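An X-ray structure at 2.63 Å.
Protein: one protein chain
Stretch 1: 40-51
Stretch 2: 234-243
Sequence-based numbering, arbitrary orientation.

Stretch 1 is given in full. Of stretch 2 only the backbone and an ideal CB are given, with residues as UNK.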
# COMPACT_ATOMS: atom_id res chain seq x y z
N LEU A 40 -6.97 18.80 -9.28
CA LEU A 40 -7.71 20.03 -9.51
C LEU A 40 -7.58 20.53 -10.95
O LEU A 40 -8.56 20.90 -11.60
CB LEU A 40 -7.22 21.13 -8.57
CG LEU A 40 -7.58 20.99 -7.09
CD1 LEU A 40 -6.84 22.04 -6.27
CD2 LEU A 40 -9.09 21.12 -6.90
N VAL A 41 -6.35 20.52 -11.43
CA VAL A 41 -6.05 20.99 -12.77
C VAL A 41 -6.62 20.03 -13.82
O VAL A 41 -7.22 20.47 -14.81
CB VAL A 41 -4.53 21.16 -12.92
CG1 VAL A 41 -4.12 21.30 -14.37
CG2 VAL A 41 -4.06 22.36 -12.11
N GLN A 42 -6.44 18.73 -13.61
CA GLN A 42 -6.97 17.74 -14.55
C GLN A 42 -8.50 17.75 -14.64
O GLN A 42 -9.07 17.63 -15.73
CB GLN A 42 -6.50 16.34 -14.17
CG GLN A 42 -5.04 16.08 -14.49
CD GLN A 42 -4.59 14.68 -14.11
OE1 GLN A 42 -5.40 13.86 -13.67
NE2 GLN A 42 -3.30 14.41 -14.29
N GLU A 43 -9.18 17.89 -13.51
CA GLU A 43 -10.64 17.90 -13.54
C GLU A 43 -11.18 19.18 -14.16
O GLU A 43 -12.28 19.19 -14.69
CB GLU A 43 -11.23 17.68 -12.14
CG GLU A 43 -11.16 18.86 -11.19
CD GLU A 43 -11.56 18.47 -9.77
OE1 GLU A 43 -11.73 17.26 -9.51
OE2 GLU A 43 -11.70 19.37 -8.92
N LYS A 44 -10.40 20.26 -14.10
CA LYS A 44 -10.79 21.49 -14.79
C LYS A 44 -10.61 21.37 -16.29
O LYS A 44 -11.52 21.69 -17.06
CB LYS A 44 -9.96 22.68 -14.31
CG LYS A 44 -10.48 23.37 -13.09
CD LYS A 44 -9.76 24.70 -12.92
CE LYS A 44 -10.38 25.51 -11.81
NZ LYS A 44 -10.18 24.86 -10.49
N VAL A 45 -9.44 20.91 -16.70
CA VAL A 45 -9.12 20.82 -18.11
C VAL A 45 -10.04 19.80 -18.77
O VAL A 45 -10.64 20.08 -19.80
CB VAL A 45 -7.63 20.48 -18.34
CG1 VAL A 45 -7.35 20.05 -19.78
CG2 VAL A 45 -6.77 21.67 -17.95
N LEU A 46 -10.15 18.62 -18.16
CA LEU A 46 -10.99 17.57 -18.74
C LEU A 46 -12.49 17.93 -18.74
O LEU A 46 -13.20 17.57 -19.67
CB LEU A 46 -10.78 16.25 -18.00
CG LEU A 46 -9.36 15.68 -18.12
CD1 LEU A 46 -9.23 14.37 -17.36
CD2 LEU A 46 -8.94 15.51 -19.57
N ASP A 47 -12.97 18.63 -17.72
CA ASP A 47 -14.39 18.98 -17.67
C ASP A 47 -14.76 19.93 -18.79
O ASP A 47 -15.91 19.97 -19.23
CB ASP A 47 -14.75 19.64 -16.34
CG ASP A 47 -16.24 19.94 -16.23
OD1 ASP A 47 -17.06 19.13 -16.71
OD2 ASP A 47 -16.59 20.99 -15.66
N LYS A 48 -13.78 20.68 -19.26
CA LYS A 48 -14.00 21.61 -20.35
C LYS A 48 -13.95 20.89 -21.70
O LYS A 48 -14.65 21.27 -22.64
CB LYS A 48 -12.98 22.75 -20.29
CG LYS A 48 -13.20 23.81 -21.34
CD LYS A 48 -12.29 24.99 -21.08
CE LYS A 48 -12.56 26.12 -22.05
NZ LYS A 48 -11.75 27.32 -21.73
N LYS A 49 -13.11 19.86 -21.79
CA LYS A 49 -12.98 19.09 -23.03
C LYS A 49 -14.11 18.08 -23.15
O LYS A 49 -14.92 18.16 -24.07
CB LYS A 49 -11.62 18.39 -23.07
CG LYS A 49 -11.33 17.64 -24.37
CD LYS A 49 -9.85 17.29 -24.47
CE LYS A 49 -9.52 16.67 -25.81
NZ LYS A 49 -8.07 16.36 -25.97
N TYR A 50 -14.15 17.12 -22.23
CA TYR A 50 -15.18 16.10 -22.25
C TYR A 50 -16.32 16.62 -21.41
O TYR A 50 -16.10 17.44 -20.52
CB TYR A 50 -14.65 14.78 -21.72
CG TYR A 50 -13.38 14.39 -22.42
CD1 TYR A 50 -13.40 13.73 -23.64
CD2 TYR A 50 -12.16 14.74 -21.88
CE1 TYR A 50 -12.24 13.40 -24.28
CE2 TYR A 50 -10.99 14.42 -22.52
CZ TYR A 50 -11.03 13.75 -23.72
OH TYR A 50 -9.85 13.44 -24.34
N LYS A 51 -17.53 16.15 -21.68
CA LYS A 51 -18.67 16.60 -20.90
C LYS A 51 -19.35 15.42 -20.25
O LYS A 51 -19.71 14.44 -20.90
CB LYS A 51 -19.65 17.36 -21.79
CG LYS A 51 -19.14 18.72 -22.25
CD LYS A 51 -19.08 19.71 -21.10
CE LYS A 51 -18.17 20.88 -21.41
NZ LYS A 51 -18.69 21.68 -22.55
N UNK A 234 -3.97 5.14 -17.68
CA UNK A 234 -4.92 6.25 -17.70
C UNK A 234 -4.18 7.58 -17.58
O UNK A 234 -4.36 8.48 -18.41
CB UNK A 234 -5.94 6.10 -16.57
N UNK A 235 -3.33 7.71 -16.56
CA UNK A 235 -2.59 8.95 -16.33
C UNK A 235 -1.63 9.26 -17.47
O UNK A 235 -1.40 10.42 -17.79
CB UNK A 235 -1.82 8.87 -15.01
N UNK A 236 -1.09 8.21 -18.07
CA UNK A 236 -0.25 8.37 -19.25
C UNK A 236 -1.08 9.04 -20.34
O UNK A 236 -0.60 9.92 -21.05
CB UNK A 236 0.30 7.03 -19.73
N UNK A 237 -2.34 8.62 -20.46
CA UNK A 237 -3.24 9.22 -21.44
C UNK A 237 -3.65 10.64 -21.07
O UNK A 237 -3.64 11.54 -21.91
CB UNK A 237 -4.49 8.35 -21.60
N UNK A 238 -4.00 10.84 -19.80
CA UNK A 238 -4.45 12.15 -19.32
C UNK A 238 -3.34 13.19 -19.47
O UNK A 238 -3.60 14.34 -19.80
CB UNK A 238 -4.90 12.06 -17.86
N UNK A 239 -2.10 12.76 -19.24
CA UNK A 239 -0.97 13.68 -19.28
C UNK A 239 -0.73 14.23 -20.68
O UNK A 239 -0.19 15.33 -20.85
CB UNK A 239 0.29 12.98 -18.77
N UNK A 240 -1.12 13.47 -21.70
CA UNK A 240 -1.05 13.97 -23.07
C UNK A 240 -1.98 15.15 -23.27
O UNK A 240 -1.66 16.10 -24.00
CB UNK A 240 -1.39 12.86 -24.06
N UNK A 241 -3.14 15.09 -22.63
CA UNK A 241 -4.13 16.14 -22.75
C UNK A 241 -3.60 17.36 -22.02
O UNK A 241 -3.78 18.49 -22.47
CB UNK A 241 -5.49 15.70 -22.19
N UNK A 242 -2.94 17.13 -20.89
CA UNK A 242 -2.46 18.21 -20.04
C UNK A 242 -1.33 19.01 -20.69
O UNK A 242 -1.24 20.22 -20.49
CB UNK A 242 -1.99 17.64 -18.70
N UNK A 243 -0.47 18.35 -21.46
CA UNK A 243 0.58 19.07 -22.18
C UNK A 243 -0.01 19.97 -23.26
O UNK A 243 0.46 21.09 -23.46
CB UNK A 243 1.57 18.08 -22.80

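Helix 40-49 and the wholly helical stretch 2 cross at 76°, with axes 10.4 Å apart at closest approach. The backbone angles of stretch 2 are helical throughout, so each position is judged by its CA-to-CB direction and by what stretch 1 places in front of it.

At position 234 the ideal CB has nothing of stretch 1 within 5.5 Å, so this contact sets no preference; the residue is Val234.

Position 235 also has an empty surrounding at CB, which points sideways. The amide of Gln42 reaches over this helix, however, offering a donor and an acceptor to a side chain long enough to meet it. Gln, Glu or a long basic residue could do so. Gln235 pairs amide to amide: Gln42 NE2 donates to Gln235 OE1 at 3.0 Å and 160°, while Gln235 NE2 returns a weak bond to Gln42 OE1 at 3.4 Å.

Positions 236 and 237 lie out of reach, and stretch 1 would tolerate many residues there; they are Glu236 and Ala237.

Position 238 points toward stretch 1, its ideal CB 4.6 Å from Gln42 NE2 and 4.9 Å from Leu46 CD1. The short distances favour a compact side chain, such as Ala, Val, Ile or Thr. Val238 (chi1 t) brings CG1 to 3.4 Å from Gln42 CD and 4.1 Å from Leu46 CD1, packing over the amide's flat face and against the leucine methyl.

Position 239 points away, leaving polar residues suitable. Gln239 bends back with chi2 p, and its OE1 lies 4.0 Å from Gln42 NE2, completing with 235, 238 and 242 the hole that receives Gln42.

Position 240 faces no atom of stretch 1, so many residues would suit; it is Lys240.

Position 241 points toward stretch 1, its ideal CB 4.3 Å from Leu46 CD2, 4.6 Å from Lys49 NZ and 5.3 Å from Val45 CG1. A modest apolar side chain suits the methyls; an acidic one might address the amine. Val241 takes the apolar course: its CG1 is 3.9 Å from Leu46 CD2 and 4.2 Å from Val45 CG1, and its CG2 is 4.3 Å from Tyr50 OH.

Position 242 also points toward stretch 1, but its ideal CB is 5.4 Å from Gln42 CG, leaving room for a longer apolar chain such as Leu or Met to reach the valines. Met242, present as selenomethionine, folds through three m torsions. Its SE lies 3.8 Å from Gln42 CG, and its CE is 3.2 Å from Val41 CG1 and 3.7 Å from Val45 CG2.

Position 243 is out of reach and equally permissive; it is Lys243.

Stretch 2 234-243: VQEAVQKVMK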
# COMPACT_ATOMS: atom_id res chain seq x y z
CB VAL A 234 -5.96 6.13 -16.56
CG1 VAL A 234 -6.87 7.35 -16.52
CG2 VAL A 234 -6.80 4.87 -16.74
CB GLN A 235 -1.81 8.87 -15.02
CG GLN A 235 -2.64 9.13 -13.78
CD GLN A 235 -3.29 10.50 -13.82
OE1 GLN A 235 -2.64 11.49 -14.14
NE2 GLN A 235 -4.59 10.56 -13.52
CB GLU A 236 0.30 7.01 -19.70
CG GLU A 236 1.29 7.09 -20.87
CD GLU A 236 1.77 5.72 -21.32
OE1 GLU A 236 1.60 4.74 -20.57
OE2 GLU A 236 2.34 5.63 -22.43
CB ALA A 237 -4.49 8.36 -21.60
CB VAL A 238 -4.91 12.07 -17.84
CG1 VAL A 238 -5.19 13.47 -17.28
CG2 VAL A 238 -6.16 11.22 -17.73
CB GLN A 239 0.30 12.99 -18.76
CG GLN A 239 1.40 13.92 -18.31
CD GLN A 239 0.96 14.87 -17.21
OE1 GLN A 239 -0.06 14.65 -16.55
NE2 GLN A 239 1.72 15.94 -17.02
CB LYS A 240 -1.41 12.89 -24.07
CG LYS A 240 -0.38 11.82 -24.24
CD LYS A 240 -0.82 10.92 -25.37
CE LYS A 240 0.16 9.83 -25.66
NZ LYS A 240 -0.37 9.02 -26.78
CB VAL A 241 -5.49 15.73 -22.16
CG1 VAL A 241 -6.51 16.84 -22.35
CG2 VAL A 241 -6.00 14.45 -22.81
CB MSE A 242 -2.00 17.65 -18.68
CG MSE A 242 -3.12 17.05 -17.83
SE MSE A 242 -4.65 18.25 -17.57
CE MSE A 242 -3.64 19.87 -17.19
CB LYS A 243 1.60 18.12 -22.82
CG LYS A 243 2.65 17.58 -21.86
CD LYS A 243 3.66 16.73 -22.61
CE LYS A 243 4.82 16.32 -21.73
NZ LYS A 243 5.81 15.53 -22.50
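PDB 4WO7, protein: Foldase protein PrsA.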